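PDB 4CDB: listeriolysin O from Listeria monocytogenes, which lyses host cells by binding cholesterol-containing membranes, changing conformation and inserting as an oligomeric pore. Local coordinates for residues A[214-219]-A[345-350]. Sequence-based numbering, arbitrary orientation.
Sequences KQIYYN and VPIAYT
K214 and I347 meet where segments 214-219 and 345-350 of two strands cross almost at right angles (92°), their axes 8.7 Å apart at the closest approach, with no hydrogen bond between them. The side chain of I347 spans the distance between the two backbones. Its CG1 lies between the backbone N and the carbonyl carbon (chi1 51°), and CD1, at the tip of the extended branch, reaches segment 214-219, 4.2 Å from I216 CG1 and also 4.2 Å from Q215 O. A long, branched aliphatic chain suits this place, since it can cover the flank of I216 and the peptide beside it at once. K214 passes alongside I347 with its methylenes, and its CE lies 3.5 Å from I347 O. The small CB of A348 lets the lysine run close by, 4.2 Å from K214 CE. A bend at the last torsion (chi4 66°) turns NZ aside to hydrogen bonds with Q78 and Q263, so the buried amine is satisfied while its apolar stem packs. Q78 also binds a sodium ion, and a sodium, probably the same one, lies about 4 Å from the nearest atom of the K214 side chain; its charge may be felt by the ammonium group. Strand 252-260 pairs antiparallel with both strands, and Y217 and Y218 both face its Y260 in a classic beta bulge. The contact is thus a nearly orthogonal crossing inside the antiparallel sheet of a cholesterol-dependent cytolysin, packed by aliphatic side chains.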
loop_
_atom_site.group_PDB
_atom_site.type_symbol
_atom_site.label_atom_id
_atom_site.label_comp_id
_atom_site.label_asym_id
_atom_site.label_seq_id
_atom_site.Cartn_x
_atom_site.Cartn_y
_atom_site.Cartn_z
ATOM N N LYS A 214 -4.896 5.938 9.415
ATOM C CA LYS A 214 -4.838 7.017 10.396
ATOM C C LYS A 214 -6.213 7.361 10.953
ATOM O O LYS A 214 -7.167 7.573 10.201
ATOM C CB LYS A 214 -4.202 8.276 9.794
ATOM C CG LYS A 214 -2.717 8.169 9.477
ATOM C CD LYS A 214 -2.138 9.538 9.126
ATOM C CE LYS A 214 -0.655 9.459 8.793
ATOM N NZ LYS A 214 -0.404 8.690 7.542
ATOM N N GLN A 215 -6.300 7.415 12.277
ATOM C CA GLN A 215 -7.484 7.923 12.956
ATOM C C GLN A 215 -7.134 9.229 13.667
ATOM O O GLN A 215 -6.524 9.225 14.738
ATOM C CB GLN A 215 -8.031 6.883 13.938
ATOM C CG GLN A 215 -8.632 5.660 13.258
ATOM C CD GLN A 215 -8.805 4.485 14.200
ATOM O OE1 GLN A 215 -7.984 4.263 15.088
ATOM N NE2 GLN A 215 -9.880 3.727 14.011
ATOM N N ILE A 216 -7.507 10.345 13.051
ATOM C CA ILE A 216 -7.156 11.661 13.571
ATOM C C ILE A 216 -8.253 12.202 14.484
ATOM O O ILE A 216 -9.388 12.403 14.053
ATOM C CB ILE A 216 -6.901 12.661 12.427
ATOM C CG1 ILE A 216 -5.871 12.094 11.449
ATOM C CG2 ILE A 216 -6.456 14.011 12.981
ATOM C CD1 ILE A 216 -5.744 12.883 10.161
ATOM N N TYR A 217 -7.904 12.441 15.745
ATOM C CA TYR A 217 -8.864 12.914 16.733
ATOM C C TYR A 217 -9.028 14.430 16.675
ATOM O O TYR A 217 -10.128 14.953 16.868
ATOM C CB TYR A 217 -8.435 12.483 18.136
ATOM C CG TYR A 217 -8.304 10.986 18.298
ATOM C CD1 TYR A 217 -9.126 10.118 17.593
ATOM C CD2 TYR A 217 -7.353 10.440 19.151
ATOM C CE1 TYR A 217 -9.010 8.748 17.736
ATOM C CE2 TYR A 217 -7.230 9.070 19.301
ATOM C CZ TYR A 217 -8.060 8.229 18.590
ATOM O OH TYR A 217 -7.940 6.866 18.735
ATOM N N TYR A 218 -7.929 15.130 16.412
ATOM C CA TYR A 218 -7.957 16.583 16.307
ATOM C C TYR A 218 -6.705 17.136 15.634
ATOM O O TYR A 218 -5.665 16.474 15.586
ATOM C CB TYR A 218 -8.145 17.230 17.685
ATOM C CG TYR A 218 -7.111 16.823 18.714
ATOM C CD1 TYR A 218 -5.935 17.544 18.868
ATOM C CD2 TYR A 218 -7.318 15.725 19.538
ATOM C CE1 TYR A 218 -4.990 17.180 19.809
ATOM C CE2 TYR A 218 -6.379 15.352 20.481
ATOM C CZ TYR A 218 -5.218 16.082 20.613
ATOM O OH TYR A 218 -4.284 15.712 21.552
ATOM N N ASN A 219 -6.826 18.351 15.109
ATOM C CA ASN A 219 -5.695 19.077 14.553
ATOM C C ASN A 219 -5.460 20.370 15.318
ATOM O O ASN A 219 -6.407 21.080 15.664
ATOM C CB ASN A 219 -5.926 19.389 13.073
ATOM C CG ASN A 219 -5.995 18.143 12.220
ATOM O OD1 ASN A 219 -4.991 17.706 11.657
ATOM N ND2 ASN A 219 -7.183 17.560 12.118
ATOM N N VAL A 345 -1.244 10.689 19.465
ATOM C CA VAL A 345 0.110 11.194 19.300
ATOM C C VAL A 345 0.209 11.879 17.943
ATOM O O VAL A 345 -0.644 11.659 17.082
ATOM C CB VAL A 345 1.139 10.044 19.377
ATOM C CG1 VAL A 345 1.034 9.326 20.714
ATOM C CG2 VAL A 345 0.936 9.068 18.225
ATOM N N PRO A 346 1.234 12.730 17.748
ATOM C CA PRO A 346 1.429 13.307 16.412
ATOM C C PRO A 346 1.669 12.216 15.365
ATOM O O PRO A 346 2.523 11.346 15.559
ATOM C CB PRO A 346 2.685 14.167 16.582
ATOM C CG PRO A 346 2.713 14.506 18.044
ATOM C CD PRO A 346 2.185 13.281 18.732
ATOM N N ILE A 347 0.911 12.259 14.274
ATOM C CA ILE A 347 1.025 11.245 13.232
ATOM C C ILE A 347 1.172 11.853 11.840
ATOM O O ILE A 347 1.517 11.160 10.882
ATOM C CB ILE A 347 -0.175 10.272 13.255
ATOM C CG1 ILE A 347 -1.496 11.044 13.244
ATOM C CG2 ILE A 347 -0.103 9.363 14.474
ATOM C CD1 ILE A 347 -2.722 10.152 13.352
ATOM N N ALA A 348 0.908 13.151 11.736
ATOM C CA ALA A 348 1.057 13.877 10.479
ATOM C C ALA A 348 1.103 15.374 10.743
ATOM O O ALA A 348 0.572 15.848 11.746
ATOM C CB ALA A 348 -0.085 13.549 9.536
ATOM N N TYR A 349 1.737 16.116 9.841
ATOM C CA TYR A 349 1.781 17.567 9.958
ATOM C C TYR A 349 2.014 18.267 8.625
ATOM O O TYR A 349 2.517 17.667 7.675
ATOM C CB TYR A 349 2.825 18.003 10.993
ATOM C CG TYR A 349 4.263 17.674 10.647
ATOM C CD1 TYR A 349 4.792 16.420 10.914
ATOM C CD2 TYR A 349 5.100 18.628 10.079
ATOM C CE1 TYR A 349 6.112 16.115 10.612
ATOM C CE2 TYR A 349 6.420 18.336 9.772
ATOM C CZ TYR A 349 6.921 17.076 10.042
ATOM O OH TYR A 349 8.231 16.775 9.741
ATOM N N THR A 350 1.633 19.538 8.562
ATOM C CA THR A 350 1.833 20.342 7.364
ATOM C C THR A 350 2.840 21.448 7.654
ATOM O O THR A 350 2.967 21.897 8.797
ATOM C CB THR A 350 0.514 20.974 6.884
ATOM O OG1 THR A 350 0.085 21.956 7.833
ATOM C CG2 THR A 350 -0.567 19.910 6.733
#